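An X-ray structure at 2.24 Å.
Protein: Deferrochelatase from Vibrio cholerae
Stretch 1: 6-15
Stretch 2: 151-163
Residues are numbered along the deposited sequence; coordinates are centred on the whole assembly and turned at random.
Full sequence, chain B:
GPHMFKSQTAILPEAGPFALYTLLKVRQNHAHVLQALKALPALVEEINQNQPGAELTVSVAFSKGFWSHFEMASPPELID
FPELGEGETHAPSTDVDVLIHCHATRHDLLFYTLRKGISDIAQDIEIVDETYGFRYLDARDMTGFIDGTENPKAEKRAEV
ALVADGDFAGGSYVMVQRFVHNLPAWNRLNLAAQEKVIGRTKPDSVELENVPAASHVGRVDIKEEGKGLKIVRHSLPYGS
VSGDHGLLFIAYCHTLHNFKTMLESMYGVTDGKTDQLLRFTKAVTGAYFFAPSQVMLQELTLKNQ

Stretch 1, residues 6-15: KSQTAILPEA
Stretch 2, residues 151-163: NPKAEKRAEVALV

Stretch 1 is a loop whose residues 9-12 adopt helical phi/psi without the regular bonds, though I11 N donates to Q8 O (3.2 Å). Stretch 2 is helical up to A161; L162 (phi/psi -94/140) leaves the helix. The two stretches run in opposite directions: S7 CA lies 7.4 Å from L162 CA, L12 CA 6.2 Å from R157 CA, and E14 CA 8.2 Å from K153 CA.

Apolar packing fills the S7-L12 end. L162 (chi1 m, chi2 t) points toward stretch 1, its branched tip reaching three neighbours: L162 CD1 meets L12 CD1 at 3.6 Å, and L162 CD2 meets S7 CB at 3.6 Å and I11 CG2 at 4.2 Å. I11 (m, t) sets CG2 4.0 Å from A161 CB. L12, with chi1 off-well at -100° and chi2 p, also brings CD2 to 4.2 Å from A158 CB; the small alanines let these branched chains lie close to the helix.

Polar contacts converge on R157 (m, t, t, chi4 -102°), whose long side chain carries several donors. R157 NH1 donates to L12 O (2.9 Å, 132°), while R157 NE bonds weakly to P152 O (2.8 Å) within its own stretch. E14 (m, m, chi3 -16°) supplies the countercharge: E14 OE1 forms a salt bridge with R157 NH2 at 3.1 Å, and E14 CD lies over one guanidinium face. One water donates to E14 OE1 (2.9 Å) and accepts from N151 ND2 (3.1 Å).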

ATOM      1  N   LYS B   6       2.196 -11.709  30.101  1.00 32.14           N
ATOM      2  CA  LYS B   6       1.797 -10.654  29.174  1.00 31.42           C
ATOM      3  C   LYS B   6       2.250 -10.931  27.747  1.00 29.67           C
ATOM      4  O   LYS B   6       3.445 -11.004  27.463  1.00 28.90           O
ATOM      5  CB  LYS B   6       2.352  -9.303  29.626  1.00 35.17           C
ATOM      6  CG  LYS B   6       1.538  -8.616  30.702  1.00 41.01           C
ATOM      7  CD  LYS B   6       2.058  -7.212  30.948  1.00 46.40           C
ATOM      8  CE  LYS B   6       1.145  -6.450  31.891  1.00 57.10           C
ATOM      9  NZ  LYS B   6      -0.242  -6.366  31.359  1.00 64.23           N
ATOM     10  N   SER B   7       1.283 -11.078  26.849  1.00 27.99           N
ATOM     11  CA  SER B   7       1.562 -11.249  25.430  1.00 26.85           C
ATOM     12  C   SER B   7       1.944  -9.921  24.784  1.00 26.15           C
ATOM     13  O   SER B   7       1.714  -8.852  25.356  1.00 27.07           O
ATOM     14  CB  SER B   7       0.348 -11.844  24.718  1.00 26.08           C
ATOM     15  OG  SER B   7      -0.801 -11.036  24.920  1.00 25.56           O
ATOM     16  N   GLN B   8       2.525  -9.988  23.590  1.00 25.39           N
ATOM     17  CA  GLN B   8       2.840  -8.778  22.840  1.00 25.98           C
ATOM     18  C   GLN B   8       1.545  -8.154  22.319  1.00 23.04           C
ATOM     19  O   GLN B   8       0.599  -8.862  21.973  1.00 21.94           O
ATOM     20  CB  GLN B   8       3.821  -9.082  21.703  1.00 22.84           C
ATOM     21  CG  GLN B   8       5.157  -9.632  22.203  1.00 23.29           C
ATOM     22  CD  GLN B   8       6.200  -9.786  21.107  1.00 21.84           C
ATOM     23  OE1 GLN B   8       6.602  -8.811  20.476  1.00 20.64           O
ATOM     24  NE2 GLN B   8       6.651 -11.018  20.888  1.00 21.95           N
ATOM     25  N   THR B   9       1.519  -6.825  22.270  1.00 22.50           N
ATOM     26  CA  THR B   9       0.281  -6.062  22.111  1.00 21.97           C
ATOM     27  C   THR B   9      -0.528  -6.326  20.839  1.00 21.36           C
ATOM     28  O   THR B   9      -1.696  -5.955  20.766  1.00 20.45           O
ATOM     29  CB  THR B   9       0.575  -4.553  22.158  1.00 21.76           C
ATOM     30  OG1 THR B   9       1.473  -4.207  21.096  1.00 20.25           O
ATOM     31  CG2 THR B   9       1.195  -4.170  23.494  1.00 24.68           C
ATOM     32  N   ALA B  10       0.080  -6.957  19.841  1.00 21.06           N
ATOM     33  CA  ALA B  10      -0.593  -7.134  18.556  1.00 21.05           C
ATOM     34  C   ALA B  10      -1.534  -8.338  18.528  1.00 20.78           C
ATOM     35  O   ALA B  10      -2.475  -8.373  17.738  1.00 20.07           O
ATOM     36  CB  ALA B  10       0.437  -7.255  17.438  1.00 19.39           C
ATOM     37  N   ILE B  11      -1.289  -9.308  19.401  1.00 21.11           N
ATOM     38  CA  ILE B  11      -1.948 -10.610  19.315  1.00 21.63           C
ATOM     39  C   ILE B  11      -3.411 -10.614  19.768  1.00 22.59           C
ATOM     40  O   ILE B  11      -4.307 -10.941  18.990  1.00 22.93           O
ATOM     41  CB  ILE B  11      -1.179 -11.658  20.142  1.00 21.94           C
ATOM     42  CG1 ILE B  11       0.288 -11.696  19.708  1.00 20.98           C
ATOM     43  CG2 ILE B  11      -1.817 -13.028  19.995  1.00 22.14           C
ATOM     44  CD1 ILE B  11       1.128 -12.688  20.476  1.00 23.87           C
ATOM     45  N   LEU B  12      -3.645 -10.252  21.025  1.00 23.07           N
ATOM     46  CA  LEU B  12      -4.979 -10.339  21.623  1.00 23.60           C
ATOM     47  C   LEU B  12      -6.042  -9.379  21.057  1.00 24.56           C
ATOM     48  O   LEU B  12      -7.171  -9.804  20.816  1.00 26.26           O
ATOM     49  CB  LEU B  12      -4.878 -10.143  23.141  1.00 24.19           C
ATOM     50  CG  LEU B  12      -4.907 -11.420  23.985  1.00 26.23           C
ATOM     51  CD1 LEU B  12      -3.923 -12.446  23.448  1.00 25.47           C
ATOM     52  CD2 LEU B  12      -4.616 -11.107  25.445  1.00 27.62           C
ATOM     53  N   PRO B  13      -5.705  -8.089  20.857  1.00 24.92           N
ATOM     54  CA  PRO B  13      -6.761  -7.196  20.361  1.00 25.15           C
ATOM     55  C   PRO B  13      -7.238  -7.546  18.955  1.00 23.70           C
ATOM     56  O   PRO B  13      -6.538  -8.241  18.218  1.00 22.70           O
ATOM     57  CB  PRO B  13      -6.091  -5.815  20.360  1.00 24.41           C
ATOM     58  CG  PRO B  13      -4.898  -5.951  21.229  1.00 24.17           C
ATOM     59  CD  PRO B  13      -4.447  -7.361  21.090  1.00 23.48           C
ATOM     60  N   GLU B  14      -8.427  -7.071  18.601  1.00 24.12           N
ATOM     61  CA  GLU B  14      -8.941  -7.222  17.247  1.00 25.06           C
ATOM     62  C   GLU B  14      -8.058  -6.444  16.283  1.00 22.62           C
ATOM     63  O   GLU B  14      -7.549  -5.377  16.627  1.00 22.82           O
ATOM     64  CB  GLU B  14     -10.389  -6.735  17.158  1.00 25.21           C
ATOM     65  CG  GLU B  14     -11.380  -7.561  17.961  1.00 27.83           C
ATOM     66  CD  GLU B  14     -11.762  -8.851  17.266  1.00 28.94           C
ATOM     67  OE1 GLU B  14     -11.512  -8.971  16.047  1.00 29.30           O
ATOM     68  OE2 GLU B  14     -12.315  -9.745  17.939  1.00 31.92           O
ATOM     69  N   ALA B  15      -7.872  -6.981  15.081  1.00 21.94           N
ATOM     70  CA  ALA B  15      -7.023  -6.342  14.081  1.00 21.25           C
ATOM     71  C   ALA B  15      -7.527  -4.946  13.724  1.00 22.37           C
ATOM     72  O   ALA B  15      -8.731  -4.722  13.602  1.00 20.38           O
ATOM     73  CB  ALA B  15      -6.939  -7.205  12.833  1.00 20.01           C
ATOM     74  N   ASN B 151     -13.970 -16.184  14.023  1.00 26.55           N
ATOM     75  CA  ASN B 151     -12.741 -15.860  14.738  1.00 26.65           C
ATOM     76  C   ASN B 151     -13.062 -15.584  16.205  1.00 29.17           C
ATOM     77  O   ASN B 151     -13.984 -14.820  16.500  1.00 29.15           O
ATOM     78  CB  ASN B 151     -12.050 -14.652  14.097  1.00 26.49           C
ATOM     79  CG  ASN B 151     -10.550 -14.619  14.357  1.00 25.26           C
ATOM     80  OD1 ASN B 151      -9.882 -15.654  14.372  1.00 24.95           O
ATOM     81  ND2 ASN B 151     -10.014 -13.420  14.552  1.00 25.31           N
ATOM     82  N   PRO B 152     -12.314 -16.215  17.127  1.00 28.07           N
ATOM     83  CA  PRO B 152     -12.521 -16.068  18.574  1.00 30.76           C
ATOM     84  C   PRO B 152     -12.661 -14.610  19.006  1.00 33.06           C
ATOM     85  O   PRO B 152     -12.068 -13.723  18.389  1.00 30.97           O
ATOM     86  CB  PRO B 152     -11.261 -16.697  19.169  1.00 30.20           C
ATOM     87  CG  PRO B 152     -10.873 -17.727  18.172  1.00 27.05           C
ATOM     88  CD  PRO B 152     -11.215 -17.149  16.825  1.00 25.92           C
ATOM     89  N   LYS B 153     -13.449 -14.372  20.049  1.00 34.57           N
ATOM     90  CA  LYS B 153     -13.749 -13.014  20.488  1.00 36.69           C
ATOM     91  C   LYS B 153     -13.613 -12.863  22.000  1.00 39.18           C
ATOM     92  O   LYS B 153     -13.890 -13.797  22.752  1.00 40.16           O
ATOM     93  CB  LYS B 153     -15.161 -12.618  20.045  1.00 38.54           C
ATOM     94  CG  LYS B 153     -15.326 -12.501  18.535  1.00 36.54           C
ATOM     95  CD  LYS B 153     -16.749 -12.816  18.098  1.00 39.73           C
ATOM     96  CE  LYS B 153     -16.901 -12.698  16.587  1.00 39.26           C
ATOM     97  NZ  LYS B 153     -15.880 -13.499  15.856  1.00 38.94           N
ATOM     98  N   ALA B 154     -13.180 -11.679  22.430  1.00 37.92           N
ATOM     99  CA  ALA B 154     -13.036 -11.351  23.847  1.00 39.88           C
ATOM    100  C   ALA B 154     -12.097 -12.308  24.583  1.00 39.95           C
ATOM    101  O   ALA B 154     -10.950 -12.491  24.184  1.00 37.78           O
ATOM    102  CB  ALA B 154     -14.402 -11.325  24.528  1.00 42.57           C
ATOM    103  N   GLU B 155     -12.597 -12.927  25.648  1.00 41.55           N
ATOM    104  CA  GLU B 155     -11.752 -13.690  26.566  1.00 42.49           C
ATOM    105  C   GLU B 155     -11.161 -14.974  25.975  1.00 39.73           C
ATOM    106  O   GLU B 155     -10.060 -15.380  26.355  1.00 38.35           O
ATOM    107  CB  GLU B 155     -12.532 -14.038  27.842  1.00 45.39           C
ATOM    108  CG  GLU B 155     -13.727 -14.964  27.631  1.00 48.02           C
ATOM    109  CD  GLU B 155     -14.953 -14.234  27.116  1.00 53.63           C
ATOM    110  OE1 GLU B 155     -15.547 -13.451  27.887  1.00 56.81           O
ATOM    111  OE2 GLU B 155     -15.318 -14.442  25.938  1.00 53.31           O
ATOM    112  N   LYS B 156     -11.877 -15.614  25.054  1.00 40.74           N
ATOM    113  CA  LYS B 156     -11.417 -16.892  24.524  1.00 40.56           C
ATOM    114  C   LYS B 156     -10.263 -16.718  23.541  1.00 36.24           C
ATOM    115  O   LYS B 156      -9.577 -17.682  23.205  1.00 34.91           O
ATOM    116  CB  LYS B 156     -12.572 -17.655  23.869  1.00 43.94           C
ATOM    117  CG  LYS B 156     -13.410 -16.865  22.882  1.00 40.25           C
ATOM    118  CD  LYS B 156     -14.745 -17.560  22.629  1.00 43.62           C
ATOM    119  CE  LYS B 156     -15.674 -16.715  21.771  1.00 42.45           C
ATOM    120  NZ  LYS B 156     -15.272 -16.702  20.342  1.00 38.28           N
ATOM    121  N   ARG B 157     -10.041 -15.485  23.099  1.00 35.66           N
ATOM    122  CA  ARG B 157      -8.874 -15.166  22.285  1.00 34.46           C
ATOM    123  C   ARG B 157      -7.584 -15.457  23.045  1.00 32.09           C
ATOM    124  O   ARG B 157      -6.623 -15.982  22.482  1.00 29.45           O
ATOM    125  CB  ARG B 157      -8.901 -13.702  21.851  1.00 33.68           C
ATOM    126  CG  ARG B 157      -9.727 -13.455  20.607  1.00 32.69           C
ATOM    127  CD  ARG B 157      -9.852 -11.978  20.289  1.00 32.71           C
ATOM    128  NE  ARG B 157     -10.132 -11.786  18.869  1.00 37.40           N
ATOM    129  CZ  ARG B 157      -9.226 -11.411  17.974  1.00 28.94           C
ATOM    130  NH1 ARG B 157      -7.980 -11.164  18.353  1.00 26.50           N
ATOM    131  NH2 ARG B 157      -9.567 -11.269  16.701  1.00 27.62           N
ATOM    132  N   ALA B 158      -7.576 -15.118  24.331  1.00 32.46           N
ATOM    133  CA  ALA B 158      -6.403 -15.307  25.177  1.00 31.87           C
ATOM    134  C   ALA B 158      -6.065 -16.781  25.378  1.00 31.30           C
ATOM    135  O   ALA B 158      -4.896 -17.160  25.372  1.00 29.92           O
ATOM    136  CB  ALA B 158      -6.619 -14.629  26.524  1.00 30.54           C
ATOM    137  N   GLU B 159      -7.087 -17.612  25.555  1.00 33.12           N
ATOM    138  CA  GLU B 159      -6.864 -19.027  25.837  1.00 34.80           C
ATOM    139  C   GLU B 159      -6.707 -19.853  24.562  1.00 30.93           C
ATOM    140  O   GLU B 159      -6.334 -21.023  24.618  1.00 30.53           O
ATOM    141  CB  GLU B 159      -8.002 -19.587  26.696  1.00 39.93           C
ATOM    142  CG  GLU B 159      -9.383 -19.457  26.078  1.00 39.89           C
ATOM    143  CD  GLU B 159     -10.489 -19.834  27.047  1.00 47.18           C
ATOM    144  OE1 GLU B 159     -10.844 -18.993  27.899  1.00 49.85           O
ATOM    145  OE2 GLU B 159     -11.002 -20.969  26.957  1.00 48.78           O
ATOM    146  N   VAL B 160      -6.994 -19.245  23.415  1.00 30.66           N
ATOM    147  CA  VAL B 160      -6.778 -19.906  22.131  1.00 29.24           C
ATOM    148  C   VAL B 160      -5.392 -19.561  21.578  1.00 27.31           C
ATOM    149  O   VAL B 160      -4.691 -20.426  21.049  1.00 26.69           O
ATOM    150  CB  VAL B 160      -7.870 -19.523  21.098  1.00 29.39           C
ATOM    151  CG1 VAL B 160      -7.419 -19.848  19.680  1.00 25.92           C
ATOM    152  CG2 VAL B 160      -9.173 -20.234  21.414  1.00 29.95           C
ATOM    153  N   ALA B 161      -4.989 -18.302  21.721  1.00 27.59           N
ATOM    154  CA  ALA B 161      -3.729 -17.838  21.143  1.00 26.66           C
ATOM    155  C   ALA B 161      -2.522 -18.078  22.050  1.00 25.99           C
ATOM    156  O   ALA B 161      -1.461 -18.479  21.577  1.00 24.82           O
ATOM    157  CB  ALA B 161      -3.828 -16.360  20.796  1.00 25.31           C
ATOM    158  N   LEU B 162      -2.685 -17.837  23.348  1.00 27.96           N
ATOM    159  CA  LEU B 162      -1.546 -17.819  24.263  1.00 27.62           C
ATOM    160  C   LEU B 162      -1.278 -19.152  24.960  1.00 29.19           C
ATOM    161  O   LEU B 162      -2.204 -19.856  25.365  1.00 32.34           O
ATOM    162  CB  LEU B 162      -1.744 -16.736  25.324  1.00 27.98           C
ATOM    163  CG  LEU B 162      -2.079 -15.339  24.803  1.00 27.63           C
ATOM    164  CD1 LEU B 162      -2.071 -14.331  25.942  1.00 27.80           C
ATOM    165  CD2 LEU B 162      -1.111 -14.931  23.703  1.00 26.14           C
ATOM    166  N   VAL B 163       0.004 -19.482  25.093  1.00 29.03           N
ATOM    167  CA  VAL B 163       0.436 -20.624  25.892  1.00 31.28           C
ATOM    168  C   VAL B 163       0.059 -20.389  27.352  1.00 33.04           C
ATOM    169  O   VAL B 163       0.302 -19.311  27.895  1.00 32.39           O
ATOM    170  CB  VAL B 163       1.959 -20.860  25.774  1.00 31.25           C
ATOM    171  CG1 VAL B 163       2.393 -22.026  26.657  1.00 34.34           C
ATOM    172  CG2 VAL B 163       2.347 -21.108  24.323  1.00 29.10           C
TER
HETATM  173  O   HOH W   1     -11.039 -10.657  13.720  1.00 29.91           O